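Local coordinates for carbohydrate kinase, pfkB family (Enterococcus faecalis, PDB 3KTN), which probably phosphorylates a sugar acid, 2-keto-3-deoxygluconate, as a putative kinase of the PfkB (ribokinase-like) carbohydrate kinase family, at residues E50-T55 with S76-G81; L57-L62 with V80-D85; F168-S173 with V205-F210; G240-H245 with S253-T258; M12-P17 with G88-E93. All blocks are in the same frame, centred on the assembly; numbering follows the deposited sequence.

Contact 1 of 5, residues E50-T55 with S76-G81; sequences ETALIT and SDQWVG
Thr-51 and Ser-76, at one end of the contact, and Thr-55 and Gly-81, at the other, are joined by backbone hydrogen bonds, and between them residues 76-80 bow away from the strand. Ser-76 N reaches Thr-51 O at 3.0 Å, and Gly-81 N gives a bond of the same length to Thr-55 O. The bridge of Ala-52 with Ser-76 is isolated; a separate parallel bridge, Thr-55 with Val-80, follows with the register shifted by one, after a type I turn from Asp-77 to Val-80. A water lies within the bow: it donates to Leu-53 O and Ser-76 O and accepts from Trp-79 N at 2.8 Å.

Apolar contact centres on the six-membered ring of the Trp-79 indole. Ala-52 CB sits 3.5 Å from Trp-79 CE3, and Ile-54 CG1 meets the same carbon at 4.0 Å as its side chain passes the indole obliquely. Trp-79 CB points toward strand 50-55 and chi1 (-61°) sets CG beside the backbone N, while Gln-78 CD lies over one indole face near the rim. Thr-55 and Val-80 lie side by side, CG2 to CG1 4.1 Å.

Just before the beta turn, Ser-76 OG accepts from Gln-78 N, an ST turn, and takes a weak second bond from Gln-78 NE2. Thr-55 OG1 is bound to Gly-9 O, and helix 61-72 packs on Val-80 and Leu-53. In this beta-alpha-beta unit at the edge of the central sheet, the water satisfies Leu-53 O, Ser-76 O and Trp-79 N where the backbones do not pair directly, while the indole supplies the apolar contact.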
# COMPACT_ATOMS: atom_id res chain seq x y z
N GLU A 50 -3.22 33.67 10.75
CA GLU A 50 -4.47 33.47 10.04
C GLU A 50 -4.14 33.61 8.56
O GLU A 50 -3.56 34.61 8.15
CB GLU A 50 -5.50 34.50 10.46
CG GLU A 50 -5.95 34.34 11.90
CD GLU A 50 -7.06 35.30 12.26
OE1 GLU A 50 -8.10 35.29 11.57
OE2 GLU A 50 -6.89 36.07 13.23
N THR A 51 -4.52 32.61 7.77
CA THR A 51 -4.22 32.63 6.35
C THR A 51 -5.44 32.31 5.49
O THR A 51 -6.35 31.61 5.92
CB THR A 51 -3.11 31.61 6.02
OG1 THR A 51 -3.63 30.28 6.16
CG2 THR A 51 -1.95 31.76 6.98
N ALA A 52 -5.44 32.83 4.27
CA ALA A 52 -6.53 32.59 3.35
C ALA A 52 -6.01 32.64 1.93
O ALA A 52 -5.22 33.52 1.58
CB ALA A 52 -7.62 33.64 3.55
N LEU A 53 -6.45 31.70 1.10
CA LEU A 53 -6.01 31.65 -0.28
C LEU A 53 -7.06 32.21 -1.22
O LEU A 53 -8.24 31.85 -1.14
CB LEU A 53 -5.69 30.21 -0.69
CG LEU A 53 -5.21 29.99 -2.12
CD1 LEU A 53 -3.88 30.71 -2.32
CD2 LEU A 53 -5.06 28.50 -2.40
N ILE A 54 -6.64 33.10 -2.11
CA ILE A 54 -7.54 33.69 -3.08
C ILE A 54 -7.24 33.00 -4.40
O ILE A 54 -6.15 33.15 -4.95
CB ILE A 54 -7.30 35.21 -3.24
CG1 ILE A 54 -7.43 35.89 -1.88
CG2 ILE A 54 -8.30 35.79 -4.22
CD1 ILE A 54 -7.06 37.37 -1.89
N THR A 55 -8.19 32.23 -4.91
CA THR A 55 -8.00 31.50 -6.15
C THR A 55 -9.34 30.90 -6.56
O THR A 55 -10.37 31.19 -5.95
CB THR A 55 -6.99 30.34 -5.94
OG1 THR A 55 -6.62 29.77 -7.21
CG2 THR A 55 -7.61 29.27 -5.07
N SER A 76 -7.83 29.03 5.31
CA SER A 76 -9.24 29.31 5.11
C SER A 76 -9.53 29.20 3.62
O SER A 76 -8.74 29.66 2.79
CB SER A 76 -9.58 30.73 5.57
OG SER A 76 -10.90 31.08 5.19
N ASP A 77 -10.66 28.59 3.28
CA ASP A 77 -11.06 28.42 1.89
C ASP A 77 -12.22 29.37 1.55
O ASP A 77 -12.87 29.21 0.52
CB ASP A 77 -11.49 26.97 1.66
CG ASP A 77 -12.76 26.61 2.41
OD1 ASP A 77 -13.06 27.28 3.42
OD2 ASP A 77 -13.47 25.66 2.01
N GLN A 78 -12.48 30.34 2.42
CA GLN A 78 -13.58 31.28 2.22
C GLN A 78 -13.50 32.04 0.90
O GLN A 78 -14.52 32.29 0.26
CB GLN A 78 -13.64 32.29 3.38
CG GLN A 78 -12.39 33.16 3.50
CD GLN A 78 -12.44 34.09 4.70
OE1 GLN A 78 -13.40 34.85 4.86
NE2 GLN A 78 -11.41 34.04 5.54
N TRP A 79 -12.29 32.40 0.48
CA TRP A 79 -12.13 33.14 -0.76
C TRP A 79 -11.75 32.29 -1.97
O TRP A 79 -11.23 32.81 -2.96
CB TRP A 79 -11.12 34.29 -0.58
CG TRP A 79 -11.58 35.27 0.47
CD1 TRP A 79 -12.87 35.64 0.73
CD2 TRP A 79 -10.76 35.99 1.39
NE1 TRP A 79 -12.90 36.55 1.76
CE2 TRP A 79 -11.62 36.78 2.19
CE3 TRP A 79 -9.38 36.05 1.63
CZ2 TRP A 79 -11.15 37.62 3.20
CZ3 TRP A 79 -8.91 36.89 2.64
CH2 TRP A 79 -9.80 37.66 3.42
N VAL A 80 -12.00 30.99 -1.89
CA VAL A 80 -11.73 30.09 -3.00
C VAL A 80 -13.06 29.99 -3.74
O VAL A 80 -14.01 29.41 -3.21
CB VAL A 80 -11.31 28.68 -2.53
CG1 VAL A 80 -11.15 27.76 -3.73
CG2 VAL A 80 -10.02 28.74 -1.73
N GLY A 81 -13.14 30.54 -4.94
CA GLY A 81 -14.38 30.51 -5.70
C GLY A 81 -14.46 29.35 -6.67
O GLY A 81 -13.47 28.66 -6.90
O HOH W 1 -9.69 31.66 1.20

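Contact 2 of 5, residues L57-L62 with V80-D85; sequences LPANRL and VGEKGD
Leu-57 is bonded through both its backbone N and its O to residues 81-83, and this is the dense half of the contact. Its N-H donates to Gly-81 O at 2.8 Å, nearly in line with the carbonyl bond, whereas Lys-83 N approaches Leu-57 O from above the carbonyl plane at 3.1 Å. The same oxygen receives a CA-H contact from Glu-82, so the parallel pair Leu-57 with Glu-82 is close-knit. On the buried side Leu-57 CD1 lies 3.8 Å from Val-80 CG1, the two side chains crossing at a slant. Pro-58 continues the packing: its CB rests 3.5 Å from Asp-85 CA, and its CA-H faces Lys-83 O.

Beyond the proline the contact becomes looser and wetter. Ala-59, the centre of an inverse gamma turn, presents CB to the carboxylate end of Glu-82, touching CD at 3.7 Å; both residues are solvent-exposed. A water accepts from Ala-59 N and donates to Gly-84 O, bridging two backbone atoms of the two segments. Asn-60 ND2 makes a weak bond to Asp-85 O at 3.3 Å, while its OD1 caps helix 61-72 through Gly-63 N and, weakly, Leu-62 N.

The contact sits at the connection from strand 50-57 to that helix, beside edge strand 80-82 of the same beta-alpha-beta unit. Ile-87 packs against Leu-57 and Pro-58, and Arg-61 forms a salt bridge with Glu-93 of the second subunit.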
# COMPACT_ATOMS: atom_id res chain seq x y z
N LEU A 57 -11.34 27.12 -7.94
CA LEU A 57 -11.28 25.67 -8.08
C LEU A 57 -12.58 25.26 -8.75
O LEU A 57 -13.63 25.86 -8.49
CB LEU A 57 -11.13 24.98 -6.71
CG LEU A 57 -9.73 25.03 -6.11
CD1 LEU A 57 -9.72 24.35 -4.73
CD2 LEU A 57 -8.76 24.34 -7.04
N PRO A 58 -12.53 24.25 -9.62
CA PRO A 58 -13.75 23.81 -10.31
C PRO A 58 -14.79 23.29 -9.33
O PRO A 58 -14.45 22.74 -8.28
CB PRO A 58 -13.25 22.72 -11.25
CG PRO A 58 -12.12 22.12 -10.47
CD PRO A 58 -11.41 23.35 -9.95
N ALA A 59 -16.06 23.47 -9.69
CA ALA A 59 -17.15 23.01 -8.86
C ALA A 59 -17.43 21.54 -9.18
O ALA A 59 -18.43 21.21 -9.81
CB ALA A 59 -18.42 23.85 -9.10
N ASN A 60 -16.51 20.67 -8.78
CA ASN A 60 -16.67 19.24 -8.96
C ASN A 60 -16.00 18.55 -7.77
O ASN A 60 -15.43 19.23 -6.91
CB ASN A 60 -16.10 18.76 -10.31
CG ASN A 60 -14.61 18.99 -10.44
OD1 ASN A 60 -13.86 18.89 -9.47
ND2 ASN A 60 -14.16 19.27 -11.66
N ARG A 61 -16.08 17.23 -7.71
CA ARG A 61 -15.52 16.50 -6.57
C ARG A 61 -14.03 16.72 -6.36
O ARG A 61 -13.55 16.71 -5.23
CB ARG A 61 -15.85 15.01 -6.72
CG ARG A 61 -17.36 14.73 -6.67
CD ARG A 61 -17.69 13.35 -7.20
NE ARG A 61 -17.16 12.29 -6.33
CZ ARG A 61 -17.76 11.87 -5.22
NH1 ARG A 61 -18.90 12.41 -4.84
NH2 ARG A 61 -17.20 10.91 -4.49
N LEU A 62 -13.29 16.93 -7.45
CA LEU A 62 -11.86 17.16 -7.34
C LEU A 62 -11.63 18.53 -6.72
O LEU A 62 -10.77 18.71 -5.84
CB LEU A 62 -11.20 17.08 -8.72
CG LEU A 62 -9.67 17.14 -8.73
CD1 LEU A 62 -9.10 15.92 -8.02
CD2 LEU A 62 -9.19 17.19 -10.18
N VAL A 80 -12.00 30.99 -1.89
CA VAL A 80 -11.73 30.09 -3.00
C VAL A 80 -13.06 29.99 -3.74
O VAL A 80 -14.01 29.41 -3.21
CB VAL A 80 -11.31 28.68 -2.53
CG1 VAL A 80 -11.15 27.76 -3.73
CG2 VAL A 80 -10.02 28.74 -1.73
N GLY A 81 -13.14 30.54 -4.94
CA GLY A 81 -14.38 30.51 -5.70
C GLY A 81 -14.46 29.35 -6.67
O GLY A 81 -13.47 28.66 -6.90
N GLU A 82 -15.65 29.14 -7.25
CA GLU A 82 -15.84 28.07 -8.21
C GLU A 82 -15.70 28.61 -9.62
O GLU A 82 -16.20 29.69 -9.92
CB GLU A 82 -17.24 27.44 -8.05
CG GLU A 82 -17.61 27.10 -6.63
CD GLU A 82 -18.95 26.40 -6.53
OE1 GLU A 82 -19.90 26.79 -7.25
OE2 GLU A 82 -19.06 25.45 -5.73
N LYS A 83 -15.03 27.86 -10.48
CA LYS A 83 -14.83 28.29 -11.85
C LYS A 83 -14.12 27.19 -12.62
O LYS A 83 -13.37 26.40 -12.04
CB LYS A 83 -13.97 29.56 -11.87
CG LYS A 83 -13.66 30.10 -13.25
CD LYS A 83 -14.41 31.39 -13.53
CE LYS A 83 -14.07 31.95 -14.91
NZ LYS A 83 -14.79 33.22 -15.19
N GLY A 84 -14.36 27.13 -13.92
CA GLY A 84 -13.71 26.14 -14.76
C GLY A 84 -14.05 24.70 -14.44
O GLY A 84 -15.06 24.42 -13.79
N ASP A 85 -13.19 23.79 -14.88
CA ASP A 85 -13.41 22.36 -14.68
C ASP A 85 -12.10 21.63 -14.41
O ASP A 85 -12.09 20.54 -13.83
CB ASP A 85 -14.04 21.76 -15.93
CG ASP A 85 -15.32 22.46 -16.32
OD1 ASP A 85 -16.34 22.27 -15.63
OD2 ASP A 85 -15.30 23.19 -17.33
O HOH W 2 -16.68 25.18 -11.77

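Contact 3 of 5, residues F168-S173 with V205-F210; sequences FNYRPS and VELLGF. With SO4 (sulfate ion), chain B.
Leu-207 and Tyr-170 slide past one another in opposite directions, and the leucine lies over one face of the phenol ring. Its CB stands 4.2 Å from the Tyr-170 ring centroid and 21° off the normal, a CH-pi contact displaced toward the rim, while Leu-207 CD2 reaches Tyr-170 CB at 3.7 Å. The opposite ring face carries Pro-172 N, so the tyrosine is sandwiched between the leucine and its own loop. Tyr-170 CB points toward segment 205-210, and chi1 (168°) places CG anti to the backbone N.

Phe-168 is met differently: both leucines come at its edge, close to the ring plane. Leu-208 CD1 approaches Phe-168 CZ at 3.8 Å and Leu-207 CD2 approaches Phe-168 CD1 at 4.1 Å, each side chain crossing the phenylalanine obliquely. Leu-207 CD2 thus touches both aromatic residues. On the far side of the loop, Arg-171 NE and NH2 hold a sulfate, probably from the crystallisation liquor, which Arg-108 also binds.

This apolar patch joins the loop following strand 163-167 to the end of helix 201-206; Tyr-187 of helix 177-190 packs on Phe-168 and Leu-207, and Phe-229 of helix 218-233 touches Leu-208.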
# COMPACT_ATOMS: atom_id res chain seq x y z
N PHE A 168 9.69 35.81 -7.18
CA PHE A 168 10.13 35.66 -8.56
C PHE A 168 9.93 34.17 -8.85
O PHE A 168 10.37 33.32 -8.07
CB PHE A 168 11.62 36.00 -8.69
CG PHE A 168 11.91 37.47 -8.82
CD1 PHE A 168 12.15 38.03 -10.07
CD2 PHE A 168 11.98 38.29 -7.70
CE1 PHE A 168 12.45 39.40 -10.20
CE2 PHE A 168 12.28 39.65 -7.81
CZ PHE A 168 12.51 40.20 -9.06
N ASN A 169 9.27 33.84 -9.95
CA ASN A 169 9.07 32.44 -10.30
C ASN A 169 9.66 32.24 -11.68
O ASN A 169 9.04 31.64 -12.56
CB ASN A 169 7.58 32.09 -10.32
CG ASN A 169 7.34 30.59 -10.25
OD1 ASN A 169 6.44 30.06 -10.90
ND2 ASN A 169 8.14 29.91 -9.44
N TYR A 170 10.88 32.74 -11.87
CA TYR A 170 11.58 32.64 -13.14
C TYR A 170 12.49 31.43 -13.20
O TYR A 170 13.43 31.31 -12.41
CB TYR A 170 12.41 33.91 -13.38
CG TYR A 170 13.39 33.79 -14.53
CD1 TYR A 170 12.95 33.55 -15.83
CD2 TYR A 170 14.76 33.91 -14.31
CE1 TYR A 170 13.86 33.43 -16.89
CE2 TYR A 170 15.68 33.80 -15.36
CZ TYR A 170 15.22 33.56 -16.64
OH TYR A 170 16.12 33.45 -17.68
N ARG A 171 12.21 30.54 -14.14
CA ARG A 171 13.02 29.35 -14.33
C ARG A 171 13.65 29.40 -15.71
O ARG A 171 13.00 29.15 -16.72
CB ARG A 171 12.17 28.09 -14.16
CG ARG A 171 11.62 27.92 -12.75
CD ARG A 171 10.84 26.63 -12.60
NE ARG A 171 10.18 26.53 -11.31
CZ ARG A 171 10.81 26.48 -10.14
NH1 ARG A 171 12.13 26.53 -10.09
NH2 ARG A 171 10.11 26.40 -9.01
N PRO A 172 14.95 29.75 -15.77
CA PRO A 172 15.73 29.86 -17.00
C PRO A 172 15.45 28.73 -17.98
O PRO A 172 15.06 28.95 -19.13
CB PRO A 172 17.17 29.83 -16.49
CG PRO A 172 17.06 30.51 -15.16
CD PRO A 172 15.82 29.88 -14.58
N SER A 173 15.64 27.50 -17.50
CA SER A 173 15.44 26.30 -18.29
C SER A 173 14.08 26.16 -18.98
O SER A 173 13.99 25.53 -20.04
CB SER A 173 15.69 25.07 -17.41
OG SER A 173 15.00 25.18 -16.17
N VAL A 205 19.99 39.92 -12.58
CA VAL A 205 20.87 39.99 -13.75
C VAL A 205 20.28 39.34 -15.00
O VAL A 205 20.15 39.99 -16.04
CB VAL A 205 22.23 39.33 -13.43
CG1 VAL A 205 23.10 39.28 -14.68
CG2 VAL A 205 22.94 40.11 -12.33
N GLU A 206 19.93 38.06 -14.91
CA GLU A 206 19.40 37.32 -16.05
C GLU A 206 17.98 37.65 -16.49
O GLU A 206 17.66 37.52 -17.67
CB GLU A 206 19.49 35.82 -15.79
CG GLU A 206 20.89 35.27 -15.84
CD GLU A 206 20.92 33.78 -15.58
OE1 GLU A 206 20.13 33.05 -16.23
OE2 GLU A 206 21.74 33.34 -14.74
N LEU A 207 17.13 38.06 -15.56
CA LEU A 207 15.75 38.38 -15.94
C LEU A 207 15.49 39.87 -16.07
O LEU A 207 14.96 40.33 -17.07
CB LEU A 207 14.77 37.78 -14.93
CG LEU A 207 13.30 38.13 -15.20
CD1 LEU A 207 12.89 37.60 -16.56
CD2 LEU A 207 12.41 37.56 -14.11
N LEU A 208 15.88 40.62 -15.04
CA LEU A 208 15.67 42.06 -15.03
C LEU A 208 16.78 42.83 -15.75
O LEU A 208 16.82 44.05 -15.72
CB LEU A 208 15.53 42.55 -13.59
CG LEU A 208 14.36 41.93 -12.81
CD1 LEU A 208 14.30 42.54 -11.43
CD2 LEU A 208 13.05 42.16 -13.55
N GLY A 209 17.69 42.09 -16.38
CA GLY A 209 18.78 42.70 -17.12
C GLY A 209 19.72 43.62 -16.37
O GLY A 209 20.47 44.36 -17.00
N PHE A 210 19.68 43.60 -15.04
CA PHE A 210 20.57 44.46 -14.26
C PHE A 210 22.03 44.15 -14.59
O PHE A 210 22.37 43.03 -14.97
CB PHE A 210 20.33 44.26 -12.77
CG PHE A 210 19.24 45.13 -12.21
CD1 PHE A 210 19.55 46.16 -11.33
CD2 PHE A 210 17.92 44.92 -12.55
CE1 PHE A 210 18.55 46.97 -10.80
CE2 PHE A 210 16.90 45.72 -12.03
CZ PHE A 210 17.22 46.75 -11.15
S SO4 B . 6.59 26.39 -10.81
O1 SO4 B . 7.64 26.92 -11.70
O2 SO4 B . 7.12 26.25 -9.45
O3 SO4 B . 5.44 27.32 -10.80
O4 SO4 B . 6.14 25.09 -11.33

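Contact 4 of 5, residues G240-H245 with S253-T258; sequences GTTRSH and SGYLYT
A beta hairpin of strands 237-245 and 250-257 in the large mixed sheet contains this contact, with Gly-240 lying under the ring of Tyr-255. Four backbone bonds join the two antiparallel hydrogen-bonded pairs, Gly-240 with Tyr-255 and Thr-242 with Ser-253. In the first, Tyr-255 N reaches Gly-240 O at 2.9 Å and Gly-240 N returns a longer bond to Tyr-255 O. In the second, Thr-242 N donates to Ser-253 O at 2.7 Å. Between them Thr-241 faces Gly-254 in a non-hydrogen-bonded pair, their CA atoms 4.2 Å apart.

In Tyr-255, chi1 (53°) puts CG between the backbone N and the carbonyl carbon, and the ring lies over the neighbouring strand. One ring face covers the glycine: Gly-240 O stands 3.4 Å from the Tyr-255 ring plane, over its centre, and Tyr-255 CZ is 3.3 Å from Gly-240 C. With no side chain, Gly-240 lets the ring lie directly on its backbone; the phenol OH is hydrogen-bonded to Gly-199 O. On the same sheet face as Tyr-255, Thr-242 CG2 packs on Ser-253 CB at 3.6 Å.

Strand 262-269 continues the sheet beyond Ser-253, whose OG makes weak bonds to Gln-264 and Ser-265. In chemical terms, Gly-240 O accepts one backbone bond, from the N-H of Tyr-255 on the neighbouring strand, while the ring merely packs over it, so a bare glycine backbone and a folded-back tyrosine together shield this buried stretch of hairpin.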
# COMPACT_ATOMS: atom_id res chain seq x y z
N GLY A 240 16.28 35.58 -0.13
CA GLY A 240 16.45 34.39 -0.95
C GLY A 240 17.48 33.48 -0.31
O GLY A 240 17.93 33.72 0.81
N THR A 241 17.85 32.43 -1.03
CA THR A 241 18.82 31.47 -0.51
C THR A 241 19.83 31.11 -1.57
O THR A 241 19.58 31.22 -2.77
CB THR A 241 18.15 30.16 -0.07
OG1 THR A 241 17.55 29.53 -1.20
CG2 THR A 241 17.10 30.42 0.99
N THR A 242 20.98 30.64 -1.11
CA THR A 242 22.02 30.23 -2.02
C THR A 242 22.48 28.83 -1.64
O THR A 242 22.75 28.55 -0.47
CB THR A 242 23.21 31.23 -1.99
OG1 THR A 242 24.36 30.64 -2.61
CG2 THR A 242 23.55 31.62 -0.56
N ARG A 243 22.51 27.95 -2.63
CA ARG A 243 22.94 26.57 -2.43
C ARG A 243 24.40 26.46 -2.83
O ARG A 243 24.82 27.03 -3.84
CB ARG A 243 22.10 25.62 -3.30
CG ARG A 243 20.64 25.58 -2.92
CD ARG A 243 19.80 24.96 -4.02
NE ARG A 243 18.37 25.08 -3.74
CZ ARG A 243 17.71 24.34 -2.86
NH1 ARG A 243 18.35 23.41 -2.17
NH2 ARG A 243 16.41 24.54 -2.65
N SER A 244 25.17 25.74 -2.03
CA SER A 244 26.58 25.55 -2.30
C SER A 244 26.96 24.12 -1.97
O SER A 244 26.18 23.40 -1.34
CB SER A 244 27.42 26.52 -1.46
OG SER A 244 27.20 26.34 -0.07
N HIS A 245 28.14 23.70 -2.39
CA HIS A 245 28.58 22.35 -2.11
C HIS A 245 30.09 22.24 -2.00
O HIS A 245 30.82 22.61 -2.91
CB HIS A 245 28.09 21.38 -3.19
CG HIS A 245 28.71 21.59 -4.54
ND1 HIS A 245 28.45 22.71 -5.31
CD2 HIS A 245 29.60 20.85 -5.24
CE1 HIS A 245 29.15 22.63 -6.43
NE2 HIS A 245 29.86 21.51 -6.41
N SER A 253 22.12 28.45 2.44
CA SER A 253 22.38 29.69 3.14
C SER A 253 21.34 30.72 2.75
O SER A 253 21.03 30.88 1.57
CB SER A 253 23.78 30.21 2.79
OG SER A 253 24.14 31.28 3.65
N GLY A 254 20.78 31.40 3.74
CA GLY A 254 19.78 32.40 3.43
C GLY A 254 20.30 33.82 3.60
O GLY A 254 21.19 34.07 4.41
N TYR A 255 19.76 34.74 2.81
CA TYR A 255 20.17 36.14 2.91
C TYR A 255 18.93 37.02 2.94
O TYR A 255 17.90 36.69 2.34
CB TYR A 255 21.08 36.53 1.74
CG TYR A 255 20.51 36.21 0.38
CD1 TYR A 255 19.46 36.95 -0.15
CD2 TYR A 255 20.99 35.12 -0.35
CE1 TYR A 255 18.91 36.62 -1.38
CE2 TYR A 255 20.45 34.78 -1.58
CZ TYR A 255 19.40 35.54 -2.08
OH TYR A 255 18.85 35.22 -3.30
N LEU A 256 19.04 38.14 3.65
CA LEU A 256 17.95 39.10 3.78
C LEU A 256 18.51 40.52 3.68
O LEU A 256 19.34 40.93 4.49
CB LEU A 256 17.26 38.90 5.13
CG LEU A 256 16.18 39.88 5.59
CD1 LEU A 256 15.05 39.96 4.57
CD2 LEU A 256 15.66 39.43 6.95
N TYR A 257 18.06 41.25 2.66
CA TYR A 257 18.52 42.62 2.43
C TYR A 257 17.43 43.67 2.64
O TYR A 257 16.24 43.40 2.53
CB TYR A 257 19.00 42.81 0.99
CG TYR A 257 20.25 42.07 0.58
CD1 TYR A 257 21.50 42.67 0.66
CD2 TYR A 257 20.17 40.78 0.05
CE1 TYR A 257 22.65 42.01 0.21
CE2 TYR A 257 21.30 40.11 -0.40
CZ TYR A 257 22.54 40.73 -0.32
OH TYR A 257 23.65 40.07 -0.77
N THR A 258 17.88 44.88 2.96
CA THR A 258 17.02 46.04 3.11
C THR A 258 17.80 47.02 2.24
O THR A 258 18.86 46.67 1.72
CB THR A 258 16.97 46.58 4.54
OG1 THR A 258 18.28 47.01 4.94
CG2 THR A 258 16.47 45.51 5.50

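Contact 5 of 5, residues M12-P17 with G88-E93; sequences MLRFTP and GSFFAE
Phe-90 carries Arg-14 CB over one face of its ring, in a CH-pi contact 4.1 Å from the centroid and 26° off the normal. Beyond CB, Arg-14 CG meets Phe-90 CE1 at 3.6 Å. Met-12, a selenomethionine, crosses Phe-90 at about a right angle, its SE 3.9 Å from Phe-90 CD2 in an oblique Met-aromatic contact. On the other sheet face Phe-15 CD2 lies over the Phe-91 ring, offset toward the rim; the planes are 30° apart and slid so far that overlap is slight, though Phe-15 CB reaches Phe-91 CD1 at 3.6 Å. The guanidinium of Arg-14 has Thr-16 OG1 at its edge, in plane, bound by Arg-14 NE at 2.7 Å.

In Phe-90, chi1 (69°) places CG between the backbone N and the carbonyl carbon. Between the two layers of side chains strands 12-16 and 88-93 pair in parallel: Leu-13 and Phe-15 each give and take a backbone bond, the shortest being Ala-92 N to Phe-15 O at 2.8 Å.

The remaining guanidinium nitrogens form salt bridges with Asp-316 and Asp-274, the latter a magnesium-site residue. Phe-15 stacks on Phe-15 of the second subunit. The face with Leu-13, Phe-15 and Phe-91 is thus largely apolar and meets the second subunit, while the other holds an arginine bound by Thr-16, Asp-316 and Asp-274, whose charge, near the bound magnesium ion, probably helps to balance the acidic groups there.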
# COMPACT_ATOMS: atom_id res chain seq x y z
N MSE A 12 -2.30 23.29 -7.46
CA MSE A 12 -1.97 22.23 -8.42
C MSE A 12 -2.01 20.85 -7.77
O MSE A 12 -1.83 20.72 -6.55
CB MSE A 12 -0.56 22.43 -8.99
CG MSE A 12 -0.43 23.45 -10.10
SE MSE A 12 1.29 23.25 -11.00
CE MSE A 12 0.75 22.10 -12.45
N LEU A 13 -2.23 19.84 -8.59
CA LEU A 13 -2.23 18.46 -8.13
C LEU A 13 -0.82 17.93 -8.36
O LEU A 13 -0.27 18.12 -9.43
CB LEU A 13 -3.18 17.60 -8.98
CG LEU A 13 -4.68 17.49 -8.74
CD1 LEU A 13 -5.25 18.79 -8.25
CD2 LEU A 13 -5.34 17.06 -10.05
N ARG A 14 -0.24 17.30 -7.34
CA ARG A 14 1.08 16.70 -7.49
C ARG A 14 0.91 15.20 -7.34
O ARG A 14 0.31 14.73 -6.38
CB ARG A 14 2.07 17.19 -6.44
CG ARG A 14 3.38 16.41 -6.49
CD ARG A 14 4.39 16.85 -5.43
NE ARG A 14 5.36 15.79 -5.17
CZ ARG A 14 6.46 15.95 -4.43
NH1 ARG A 14 6.73 17.13 -3.88
NH2 ARG A 14 7.28 14.92 -4.23
N PHE A 15 1.43 14.45 -8.30
CA PHE A 15 1.35 12.99 -8.27
C PHE A 15 2.76 12.46 -8.05
O PHE A 15 3.68 12.79 -8.79
CB PHE A 15 0.79 12.46 -9.59
CG PHE A 15 -0.62 12.87 -9.86
CD1 PHE A 15 -1.67 12.34 -9.11
CD2 PHE A 15 -0.92 13.79 -10.86
CE1 PHE A 15 -2.99 12.71 -9.36
CE2 PHE A 15 -2.24 14.16 -11.12
CZ PHE A 15 -3.27 13.62 -10.37
N THR A 16 2.93 11.62 -7.04
CA THR A 16 4.25 11.09 -6.74
C THR A 16 4.20 9.60 -6.46
O THR A 16 3.39 9.13 -5.65
CB THR A 16 4.84 11.76 -5.48
OG1 THR A 16 4.69 13.18 -5.58
CG2 THR A 16 6.33 11.40 -5.30
N PRO A 17 5.06 8.83 -7.14
CA PRO A 17 5.07 7.38 -6.90
C PRO A 17 5.73 7.22 -5.52
O PRO A 17 6.49 8.08 -5.09
CB PRO A 17 5.96 6.83 -8.01
CG PRO A 17 5.90 7.89 -9.09
CD PRO A 17 5.89 9.18 -8.31
N GLY A 88 -4.54 22.36 -12.65
CA GLY A 88 -3.21 22.09 -13.16
C GLY A 88 -2.57 20.97 -12.36
O GLY A 88 -2.97 20.73 -11.23
N SER A 89 -1.59 20.28 -12.94
CA SER A 89 -0.95 19.19 -12.22
C SER A 89 0.43 18.86 -12.75
O SER A 89 0.82 19.31 -13.83
CB SER A 89 -1.80 17.93 -12.32
OG SER A 89 -1.80 17.42 -13.65
N PHE A 90 1.16 18.07 -11.98
CA PHE A 90 2.48 17.61 -12.38
C PHE A 90 2.83 16.31 -11.66
O PHE A 90 2.29 16.00 -10.59
CB PHE A 90 3.54 18.69 -12.12
CG PHE A 90 3.82 18.96 -10.66
CD1 PHE A 90 4.85 18.29 -10.00
CD2 PHE A 90 3.11 19.93 -9.96
CE1 PHE A 90 5.18 18.60 -8.68
CE2 PHE A 90 3.42 20.24 -8.65
CZ PHE A 90 4.46 19.57 -8.00
N PHE A 91 3.72 15.54 -12.27
CA PHE A 91 4.18 14.29 -11.71
C PHE A 91 5.58 14.56 -11.18
O PHE A 91 6.34 15.33 -11.78
CB PHE A 91 4.23 13.21 -12.78
CG PHE A 91 2.87 12.75 -13.22
CD1 PHE A 91 2.31 11.59 -12.70
CD2 PHE A 91 2.12 13.51 -14.12
CE1 PHE A 91 1.03 11.19 -13.05
CE2 PHE A 91 0.83 13.12 -14.47
CZ PHE A 91 0.28 11.95 -13.94
N ALA A 92 5.91 13.95 -10.05
CA ALA A 92 7.24 14.13 -9.47
C ALA A 92 7.82 12.76 -9.13
O ALA A 92 7.34 12.08 -8.22
CB ALA A 92 7.15 15.00 -8.23
N GLU A 93 8.84 12.36 -9.87
CA GLU A 93 9.51 11.08 -9.64
C GLU A 93 10.75 11.41 -8.83
O GLU A 93 11.68 12.03 -9.35
CB GLU A 93 9.88 10.43 -10.98
CG GLU A 93 8.68 9.98 -11.80
CD GLU A 93 9.06 9.62 -13.24
OE1 GLU A 93 9.07 10.54 -14.08
OE2 GLU A 93 9.35 8.44 -13.51

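In the fold
From the N terminus, strand 12-16 waits for its partner until residues 88-93, so contact 5 closes the widest loop, and contacts 1 and 2 are nested inside it. These two follow one beta-alpha-beta unit and converge on strand 80-82, sharing Val-80 and Gly-81. Contact 2 also touches contact 5, through Leu-62 and Leu-13, which links helix 61-72 to the small four-stranded sheet; both reach the second subunit. Contact 3 opens later, in series, tying a loop after strand 163-167 to helix 201-206. Contact 4, last, is a local hairpin of the large sheet, its centre about 30 Å from that of contact 1.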